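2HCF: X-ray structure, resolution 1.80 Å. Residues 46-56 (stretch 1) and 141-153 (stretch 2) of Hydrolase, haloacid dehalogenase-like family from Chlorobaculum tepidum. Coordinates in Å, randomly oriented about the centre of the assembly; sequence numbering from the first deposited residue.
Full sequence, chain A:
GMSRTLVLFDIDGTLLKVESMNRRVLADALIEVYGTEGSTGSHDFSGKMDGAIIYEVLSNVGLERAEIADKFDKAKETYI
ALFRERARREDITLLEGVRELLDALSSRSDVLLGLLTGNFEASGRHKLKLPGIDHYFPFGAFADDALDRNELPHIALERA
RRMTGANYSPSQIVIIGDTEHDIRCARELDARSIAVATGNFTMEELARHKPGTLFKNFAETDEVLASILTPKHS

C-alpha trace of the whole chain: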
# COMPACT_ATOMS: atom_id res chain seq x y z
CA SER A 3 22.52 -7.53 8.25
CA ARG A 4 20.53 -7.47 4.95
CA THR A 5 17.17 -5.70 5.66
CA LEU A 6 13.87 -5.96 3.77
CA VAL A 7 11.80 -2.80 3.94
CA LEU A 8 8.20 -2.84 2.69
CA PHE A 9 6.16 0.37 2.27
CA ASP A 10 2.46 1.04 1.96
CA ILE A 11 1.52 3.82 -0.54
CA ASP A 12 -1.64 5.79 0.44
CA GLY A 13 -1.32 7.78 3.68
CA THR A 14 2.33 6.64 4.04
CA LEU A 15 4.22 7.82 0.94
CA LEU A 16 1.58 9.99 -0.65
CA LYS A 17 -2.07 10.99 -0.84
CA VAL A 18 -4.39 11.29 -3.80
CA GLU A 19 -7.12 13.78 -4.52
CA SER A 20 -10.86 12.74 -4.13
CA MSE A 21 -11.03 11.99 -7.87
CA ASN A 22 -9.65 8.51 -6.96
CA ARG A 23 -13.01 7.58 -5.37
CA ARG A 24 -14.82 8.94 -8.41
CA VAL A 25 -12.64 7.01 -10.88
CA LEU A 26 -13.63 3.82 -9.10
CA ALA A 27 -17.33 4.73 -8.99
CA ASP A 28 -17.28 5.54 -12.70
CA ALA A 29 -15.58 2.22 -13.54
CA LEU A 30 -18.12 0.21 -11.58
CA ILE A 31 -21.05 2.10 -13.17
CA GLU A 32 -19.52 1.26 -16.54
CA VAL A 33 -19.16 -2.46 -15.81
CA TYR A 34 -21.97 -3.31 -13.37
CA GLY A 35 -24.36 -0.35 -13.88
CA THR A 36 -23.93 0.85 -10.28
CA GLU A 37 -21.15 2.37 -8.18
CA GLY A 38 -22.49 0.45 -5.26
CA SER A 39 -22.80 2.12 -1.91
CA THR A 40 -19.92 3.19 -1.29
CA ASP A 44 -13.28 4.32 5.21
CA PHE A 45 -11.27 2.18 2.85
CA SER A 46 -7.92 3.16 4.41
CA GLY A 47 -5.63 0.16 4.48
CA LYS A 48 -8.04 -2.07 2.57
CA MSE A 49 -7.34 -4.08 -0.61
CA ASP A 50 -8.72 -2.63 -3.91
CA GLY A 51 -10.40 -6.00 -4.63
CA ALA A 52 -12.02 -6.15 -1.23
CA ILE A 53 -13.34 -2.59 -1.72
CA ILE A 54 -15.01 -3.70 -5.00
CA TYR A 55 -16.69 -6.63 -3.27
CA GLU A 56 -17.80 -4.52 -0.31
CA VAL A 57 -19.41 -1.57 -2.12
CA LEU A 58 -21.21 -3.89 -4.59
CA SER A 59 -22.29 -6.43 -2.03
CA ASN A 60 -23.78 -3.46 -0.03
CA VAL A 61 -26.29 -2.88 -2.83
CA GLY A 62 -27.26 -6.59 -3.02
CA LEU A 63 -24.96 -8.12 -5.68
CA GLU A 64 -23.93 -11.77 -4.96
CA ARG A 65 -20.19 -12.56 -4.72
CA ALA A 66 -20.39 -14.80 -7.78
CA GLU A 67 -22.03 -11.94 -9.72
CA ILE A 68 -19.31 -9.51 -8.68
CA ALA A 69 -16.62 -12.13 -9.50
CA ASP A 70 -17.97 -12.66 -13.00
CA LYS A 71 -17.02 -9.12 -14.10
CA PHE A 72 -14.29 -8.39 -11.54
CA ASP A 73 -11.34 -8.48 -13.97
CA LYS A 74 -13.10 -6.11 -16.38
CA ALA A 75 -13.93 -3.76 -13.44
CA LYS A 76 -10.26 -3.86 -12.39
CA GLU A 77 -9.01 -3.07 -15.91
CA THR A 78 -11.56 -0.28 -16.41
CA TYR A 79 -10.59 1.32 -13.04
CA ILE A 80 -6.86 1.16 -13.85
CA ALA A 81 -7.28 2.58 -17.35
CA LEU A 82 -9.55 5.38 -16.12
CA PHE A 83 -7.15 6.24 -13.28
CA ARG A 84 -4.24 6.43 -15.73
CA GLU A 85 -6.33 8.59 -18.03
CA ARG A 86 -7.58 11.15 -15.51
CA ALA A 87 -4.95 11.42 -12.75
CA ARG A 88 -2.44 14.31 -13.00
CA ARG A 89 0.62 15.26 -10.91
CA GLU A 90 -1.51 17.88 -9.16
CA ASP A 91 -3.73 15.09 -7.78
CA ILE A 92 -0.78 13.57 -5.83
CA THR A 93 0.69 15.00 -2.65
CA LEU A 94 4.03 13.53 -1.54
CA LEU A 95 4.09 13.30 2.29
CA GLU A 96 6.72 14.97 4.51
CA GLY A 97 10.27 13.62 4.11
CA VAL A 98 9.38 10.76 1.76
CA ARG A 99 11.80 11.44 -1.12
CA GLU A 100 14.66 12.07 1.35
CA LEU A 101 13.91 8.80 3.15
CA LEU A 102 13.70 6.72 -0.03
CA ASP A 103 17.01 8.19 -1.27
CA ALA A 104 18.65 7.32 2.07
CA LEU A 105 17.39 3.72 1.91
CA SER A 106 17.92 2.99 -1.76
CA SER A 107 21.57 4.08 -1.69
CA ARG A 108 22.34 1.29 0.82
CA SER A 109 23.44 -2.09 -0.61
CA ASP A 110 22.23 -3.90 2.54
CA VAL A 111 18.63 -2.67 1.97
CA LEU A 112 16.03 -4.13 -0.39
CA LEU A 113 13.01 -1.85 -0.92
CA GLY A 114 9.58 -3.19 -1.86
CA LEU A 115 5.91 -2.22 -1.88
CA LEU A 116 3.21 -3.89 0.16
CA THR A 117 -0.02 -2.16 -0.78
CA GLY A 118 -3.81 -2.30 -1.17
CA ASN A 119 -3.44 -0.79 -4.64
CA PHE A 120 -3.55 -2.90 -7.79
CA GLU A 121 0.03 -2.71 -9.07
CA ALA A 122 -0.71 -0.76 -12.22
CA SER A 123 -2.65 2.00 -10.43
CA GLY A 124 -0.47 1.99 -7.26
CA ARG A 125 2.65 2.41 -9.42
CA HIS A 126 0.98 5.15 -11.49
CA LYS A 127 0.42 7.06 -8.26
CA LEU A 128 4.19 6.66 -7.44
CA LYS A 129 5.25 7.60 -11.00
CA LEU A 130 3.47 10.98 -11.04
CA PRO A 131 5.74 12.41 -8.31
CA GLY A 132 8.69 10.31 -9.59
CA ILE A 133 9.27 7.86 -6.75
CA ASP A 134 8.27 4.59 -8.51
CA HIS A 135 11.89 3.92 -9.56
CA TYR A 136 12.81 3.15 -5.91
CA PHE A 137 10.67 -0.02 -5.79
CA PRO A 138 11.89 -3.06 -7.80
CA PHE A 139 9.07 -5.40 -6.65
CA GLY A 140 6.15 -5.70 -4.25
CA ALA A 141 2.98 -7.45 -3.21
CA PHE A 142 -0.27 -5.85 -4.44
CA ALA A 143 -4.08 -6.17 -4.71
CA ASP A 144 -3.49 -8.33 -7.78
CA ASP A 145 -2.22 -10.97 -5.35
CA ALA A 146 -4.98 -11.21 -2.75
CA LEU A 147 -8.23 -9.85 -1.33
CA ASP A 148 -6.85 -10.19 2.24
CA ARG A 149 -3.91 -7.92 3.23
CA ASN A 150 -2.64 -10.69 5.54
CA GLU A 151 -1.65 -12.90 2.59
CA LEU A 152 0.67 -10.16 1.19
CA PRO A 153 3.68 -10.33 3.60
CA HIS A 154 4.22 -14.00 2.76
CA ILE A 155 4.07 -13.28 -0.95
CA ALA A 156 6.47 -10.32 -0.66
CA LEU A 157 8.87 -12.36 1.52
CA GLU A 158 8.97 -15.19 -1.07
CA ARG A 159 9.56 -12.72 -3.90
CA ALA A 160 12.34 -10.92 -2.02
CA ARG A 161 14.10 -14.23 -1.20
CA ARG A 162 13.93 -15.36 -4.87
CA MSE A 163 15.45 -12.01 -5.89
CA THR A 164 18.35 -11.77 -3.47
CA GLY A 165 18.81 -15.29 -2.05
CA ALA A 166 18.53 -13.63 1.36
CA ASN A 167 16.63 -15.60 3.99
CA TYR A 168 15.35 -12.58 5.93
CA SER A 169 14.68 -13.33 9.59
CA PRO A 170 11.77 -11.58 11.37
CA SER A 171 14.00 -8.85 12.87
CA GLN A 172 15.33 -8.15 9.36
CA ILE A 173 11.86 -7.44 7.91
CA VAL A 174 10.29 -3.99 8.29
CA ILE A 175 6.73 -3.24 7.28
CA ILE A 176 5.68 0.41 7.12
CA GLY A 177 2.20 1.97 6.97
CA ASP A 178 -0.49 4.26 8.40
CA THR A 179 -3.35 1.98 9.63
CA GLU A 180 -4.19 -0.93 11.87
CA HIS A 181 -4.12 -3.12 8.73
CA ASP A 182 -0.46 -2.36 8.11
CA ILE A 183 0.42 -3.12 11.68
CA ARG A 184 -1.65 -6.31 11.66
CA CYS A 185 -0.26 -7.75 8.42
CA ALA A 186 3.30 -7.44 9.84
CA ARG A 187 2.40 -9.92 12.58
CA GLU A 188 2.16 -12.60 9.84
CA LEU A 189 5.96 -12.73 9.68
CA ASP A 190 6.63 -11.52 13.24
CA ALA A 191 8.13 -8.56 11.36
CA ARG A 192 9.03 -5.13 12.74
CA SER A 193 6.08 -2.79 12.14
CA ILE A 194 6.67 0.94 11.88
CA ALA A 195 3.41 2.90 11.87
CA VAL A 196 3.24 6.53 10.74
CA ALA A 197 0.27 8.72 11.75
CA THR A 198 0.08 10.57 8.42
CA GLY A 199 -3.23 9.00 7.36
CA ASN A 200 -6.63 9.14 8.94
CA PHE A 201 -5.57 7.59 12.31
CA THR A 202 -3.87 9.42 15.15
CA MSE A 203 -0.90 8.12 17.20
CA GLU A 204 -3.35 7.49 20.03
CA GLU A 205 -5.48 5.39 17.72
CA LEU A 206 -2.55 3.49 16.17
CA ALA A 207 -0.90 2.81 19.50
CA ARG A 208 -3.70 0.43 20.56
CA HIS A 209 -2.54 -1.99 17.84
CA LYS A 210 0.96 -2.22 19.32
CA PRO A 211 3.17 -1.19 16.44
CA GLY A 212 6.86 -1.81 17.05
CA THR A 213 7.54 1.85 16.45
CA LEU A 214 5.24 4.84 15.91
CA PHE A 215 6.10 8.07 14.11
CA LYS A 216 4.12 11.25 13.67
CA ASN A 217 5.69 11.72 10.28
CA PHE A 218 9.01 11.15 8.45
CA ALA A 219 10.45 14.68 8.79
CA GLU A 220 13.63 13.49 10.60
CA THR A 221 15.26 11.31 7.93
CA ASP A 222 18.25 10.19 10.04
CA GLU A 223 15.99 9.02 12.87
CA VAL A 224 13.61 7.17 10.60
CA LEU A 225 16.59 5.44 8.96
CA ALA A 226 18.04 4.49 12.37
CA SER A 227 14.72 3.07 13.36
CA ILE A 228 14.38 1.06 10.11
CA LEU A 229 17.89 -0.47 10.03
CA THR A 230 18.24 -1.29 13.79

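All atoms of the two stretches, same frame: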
# COMPACT_ATOMS: atom_id res chain seq x y z
N SER A 46 -9.32 3.12 3.97
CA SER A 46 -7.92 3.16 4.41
C SER A 46 -7.38 1.81 4.79
O SER A 46 -7.94 1.14 5.64
CB SER A 46 -7.77 4.08 5.63
OG SER A 46 -7.84 5.41 5.22
N GLY A 47 -6.28 1.41 4.16
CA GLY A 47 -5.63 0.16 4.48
C GLY A 47 -6.25 -1.08 3.89
O GLY A 47 -5.74 -2.17 4.09
N LYS A 48 -7.34 -0.93 3.14
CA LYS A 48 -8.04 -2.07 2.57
C LYS A 48 -7.56 -2.38 1.13
O LYS A 48 -6.94 -1.56 0.47
CB LYS A 48 -9.56 -1.86 2.67
CG LYS A 48 -10.03 -1.90 4.14
CD LYS A 48 -11.41 -1.31 4.32
N MSE A 49 -7.80 -3.61 0.70
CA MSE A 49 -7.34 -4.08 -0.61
C MSE A 49 -8.31 -3.58 -1.69
O MSE A 49 -9.50 -3.64 -1.48
CB MSE A 49 -7.30 -5.60 -0.60
CG MSE A 49 -6.43 -6.23 0.47
SE MSE A 49 -4.54 -5.86 0.13
CE MSE A 49 -4.38 -6.29 -1.46
N ASP A 50 -7.82 -3.10 -2.84
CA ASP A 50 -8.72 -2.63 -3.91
C ASP A 50 -9.81 -3.67 -4.26
O ASP A 50 -10.98 -3.34 -4.48
CB ASP A 50 -7.93 -2.25 -5.16
CG ASP A 50 -7.34 -0.88 -5.11
OD1 ASP A 50 -7.63 -0.13 -4.16
OD2 ASP A 50 -6.54 -0.55 -6.03
N GLY A 51 -9.45 -4.96 -4.25
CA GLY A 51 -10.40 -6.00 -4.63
C GLY A 51 -11.47 -6.16 -3.59
O GLY A 51 -12.63 -6.35 -3.92
N ALA A 52 -11.09 -6.02 -2.33
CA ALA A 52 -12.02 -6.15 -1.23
C ALA A 52 -12.99 -4.94 -1.21
O ALA A 52 -14.17 -5.08 -0.87
CB ALA A 52 -11.27 -6.25 0.07
N ILE A 53 -12.50 -3.78 -1.62
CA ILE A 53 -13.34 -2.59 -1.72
C ILE A 53 -14.42 -2.81 -2.78
O ILE A 53 -15.56 -2.45 -2.56
CB ILE A 53 -12.50 -1.34 -2.07
CG1 ILE A 53 -11.55 -1.00 -0.91
CG2 ILE A 53 -13.44 -0.16 -2.34
CD1 ILE A 53 -10.49 0.07 -1.29
N ILE A 54 -14.06 -3.41 -3.92
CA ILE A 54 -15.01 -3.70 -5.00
C ILE A 54 -16.08 -4.62 -4.50
O ILE A 54 -17.25 -4.34 -4.72
CB ILE A 54 -14.30 -4.25 -6.25
CG1 ILE A 54 -13.42 -3.14 -6.85
CG2 ILE A 54 -15.31 -4.79 -7.28
CD1 ILE A 54 -12.50 -3.57 -8.01
N TYR A 55 -15.70 -5.70 -3.82
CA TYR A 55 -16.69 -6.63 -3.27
C TYR A 55 -17.60 -5.98 -2.24
O TYR A 55 -18.80 -6.23 -2.24
CB TYR A 55 -16.04 -7.93 -2.71
CG TYR A 55 -15.70 -8.97 -3.78
CD1 TYR A 55 -16.64 -9.91 -4.20
CD2 TYR A 55 -14.45 -9.00 -4.37
CE1 TYR A 55 -16.34 -10.84 -5.19
CE2 TYR A 55 -14.13 -9.94 -5.35
CZ TYR A 55 -15.08 -10.84 -5.76
OH TYR A 55 -14.74 -11.75 -6.74
N GLU A 56 -17.03 -5.14 -1.38
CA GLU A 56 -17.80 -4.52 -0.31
C GLU A 56 -18.85 -3.56 -0.86
O GLU A 56 -20.01 -3.74 -0.61
CB GLU A 56 -16.91 -3.82 0.72
CG GLU A 56 -17.74 -3.24 1.89
CD GLU A 56 -16.92 -2.87 3.13
OE1 GLU A 56 -15.69 -3.11 3.17
OE2 GLU A 56 -17.54 -2.34 4.08
N ALA A 141 4.20 -6.71 -3.18
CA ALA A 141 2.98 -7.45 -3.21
C ALA A 141 1.83 -6.44 -3.25
O ALA A 141 1.89 -5.37 -2.59
CB ALA A 141 2.86 -8.35 -1.99
N PHE A 142 0.80 -6.77 -4.05
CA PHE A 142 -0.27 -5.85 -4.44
C PHE A 142 -1.67 -6.47 -4.39
O PHE A 142 -1.84 -7.69 -4.11
CB PHE A 142 -0.01 -5.35 -5.86
CG PHE A 142 1.38 -4.84 -6.11
CD1 PHE A 142 1.68 -3.50 -5.92
CD2 PHE A 142 2.39 -5.69 -6.57
CE1 PHE A 142 3.00 -3.02 -6.16
CE2 PHE A 142 3.71 -5.20 -6.83
CZ PHE A 142 3.99 -3.87 -6.59
N ALA A 143 -2.69 -5.67 -4.68
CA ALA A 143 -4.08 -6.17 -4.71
C ALA A 143 -4.32 -7.18 -5.83
O ALA A 143 -5.32 -7.91 -5.82
CB ALA A 143 -5.09 -5.04 -4.80
N ASP A 144 -3.42 -7.24 -6.80
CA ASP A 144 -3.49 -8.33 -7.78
C ASP A 144 -3.29 -9.70 -7.14
O ASP A 144 -3.71 -10.72 -7.69
CB ASP A 144 -2.47 -8.11 -8.87
CG ASP A 144 -2.42 -6.66 -9.30
OD1 ASP A 144 -1.83 -5.88 -8.54
OD2 ASP A 144 -2.97 -6.29 -10.36
N ASP A 145 -2.67 -9.72 -5.97
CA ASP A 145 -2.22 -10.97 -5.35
C ASP A 145 -3.17 -11.56 -4.33
O ASP A 145 -3.09 -12.76 -4.04
CB ASP A 145 -0.86 -10.74 -4.69
CG ASP A 145 0.21 -10.31 -5.68
OD1 ASP A 145 0.28 -10.93 -6.75
OD2 ASP A 145 0.98 -9.37 -5.39
N ALA A 146 -4.04 -10.74 -3.75
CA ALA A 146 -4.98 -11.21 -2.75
C ALA A 146 -6.06 -10.20 -2.41
O ALA A 146 -5.89 -9.01 -2.60
CB ALA A 146 -4.24 -11.57 -1.47
N LEU A 147 -7.17 -10.70 -1.86
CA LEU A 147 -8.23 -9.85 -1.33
C LEU A 147 -7.96 -9.51 0.14
O LEU A 147 -8.47 -8.53 0.65
CB LEU A 147 -9.60 -10.55 -1.45
CG LEU A 147 -10.12 -10.89 -2.86
CD1 LEU A 147 -11.36 -11.79 -2.75
CD2 LEU A 147 -10.45 -9.66 -3.68
N ASP A 148 -7.16 -10.35 0.82
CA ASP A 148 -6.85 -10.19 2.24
C ASP A 148 -5.40 -9.73 2.43
O ASP A 148 -4.47 -10.41 1.97
CB ASP A 148 -7.04 -11.52 2.93
CG ASP A 148 -6.65 -11.50 4.40
OD1 ASP A 148 -6.24 -10.43 4.91
OD2 ASP A 148 -6.80 -12.56 5.05
N ARG A 149 -5.23 -8.59 3.10
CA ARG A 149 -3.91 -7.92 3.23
C ARG A 149 -2.92 -8.86 3.92
O ARG A 149 -1.72 -8.80 3.70
CB ARG A 149 -3.98 -6.59 4.02
CG ARG A 149 -2.74 -5.70 3.77
CD ARG A 149 -2.67 -4.46 4.63
NE ARG A 149 -1.55 -3.69 4.14
CZ ARG A 149 -1.67 -2.66 3.33
NH1 ARG A 149 -2.87 -2.22 2.99
NH2 ARG A 149 -0.58 -2.04 2.90
N ASN A 150 -3.46 -9.75 4.75
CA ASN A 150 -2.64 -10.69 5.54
C ASN A 150 -1.99 -11.82 4.77
O ASN A 150 -1.13 -12.51 5.33
CB ASN A 150 -3.46 -11.24 6.69
CG ASN A 150 -3.80 -10.18 7.72
OD1 ASN A 150 -3.16 -9.12 7.76
ND2 ASN A 150 -4.80 -10.45 8.54
N GLU A 151 -2.37 -12.01 3.51
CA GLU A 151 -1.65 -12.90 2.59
C GLU A 151 -0.40 -12.24 1.98
O GLU A 151 0.56 -12.93 1.63
CB GLU A 151 -2.59 -13.36 1.47
CG GLU A 151 -3.79 -14.17 1.99
CD GLU A 151 -4.74 -14.61 0.88
OE1 GLU A 151 -4.28 -14.88 -0.27
OE2 GLU A 151 -5.97 -14.68 1.17
N LEU A 152 -0.40 -10.90 1.88
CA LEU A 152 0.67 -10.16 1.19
C LEU A 152 2.11 -10.27 1.73
O LEU A 152 3.05 -10.35 0.94
CB LEU A 152 0.28 -8.69 1.06
CG LEU A 152 -0.90 -8.29 0.16
CD1 LEU A 152 -0.76 -6.84 -0.28
CD2 LEU A 152 -1.08 -9.20 -1.03
N PRO A 153 2.32 -10.24 3.06
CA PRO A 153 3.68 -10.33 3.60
C PRO A 153 4.38 -11.61 3.16
O PRO A 153 5.54 -11.59 2.84
CB PRO A 153 3.45 -10.37 5.12
CG PRO A 153 2.13 -9.83 5.32
CD PRO A 153 1.32 -10.17 4.13
O HOH W 1 -7.56 -7.26 -3.94

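Stretch 1 runs as a loop into a helix that begins at Asp 50, with Met 49 at the N-cap position; the first helical bond runs from Ile 53 N to Met 49 O (3.0 Å). Stretch 2 is mostly irregular and runs past one side of this helix start, its CA atoms coming nearest where Met 49 CA meets Ala 143 CA (5.6 Å) and Ala 52 CA meets Leu 147 CA (5.3 Å).

Met 49, a selenomethionine, is the centre of the contact. Its long, flexible side chain, m at all three chi angles, reaches a pocket where Met 49 CE lies 3.6 Å from Ala 143 CB and 3.8 Å from Leu 152 CD1. Ala 143 CB points toward stretch 1 and lies 3.9 Å from Asp 50 N. Gly 51 leaves room for Leu 147: a CB on it would lie 2.7 Å from Leu 147 CD2, a clash. Leu 147 CD2 packs 4.1 Å from Tyr 55 CE2, obliquely to the ring.

The one direct hydrogen bond across the stretches joins Arg 149 NH1 to Gly 47 O (3.1 Å), the extended arginine reaching a loop carbonyl. Gly 47 suits its positive phi. Water 1 adds a bridge, donating to Ala 146 O (2.8 Å) and accepting a weak bond from Gly 51 N (3.0 Å).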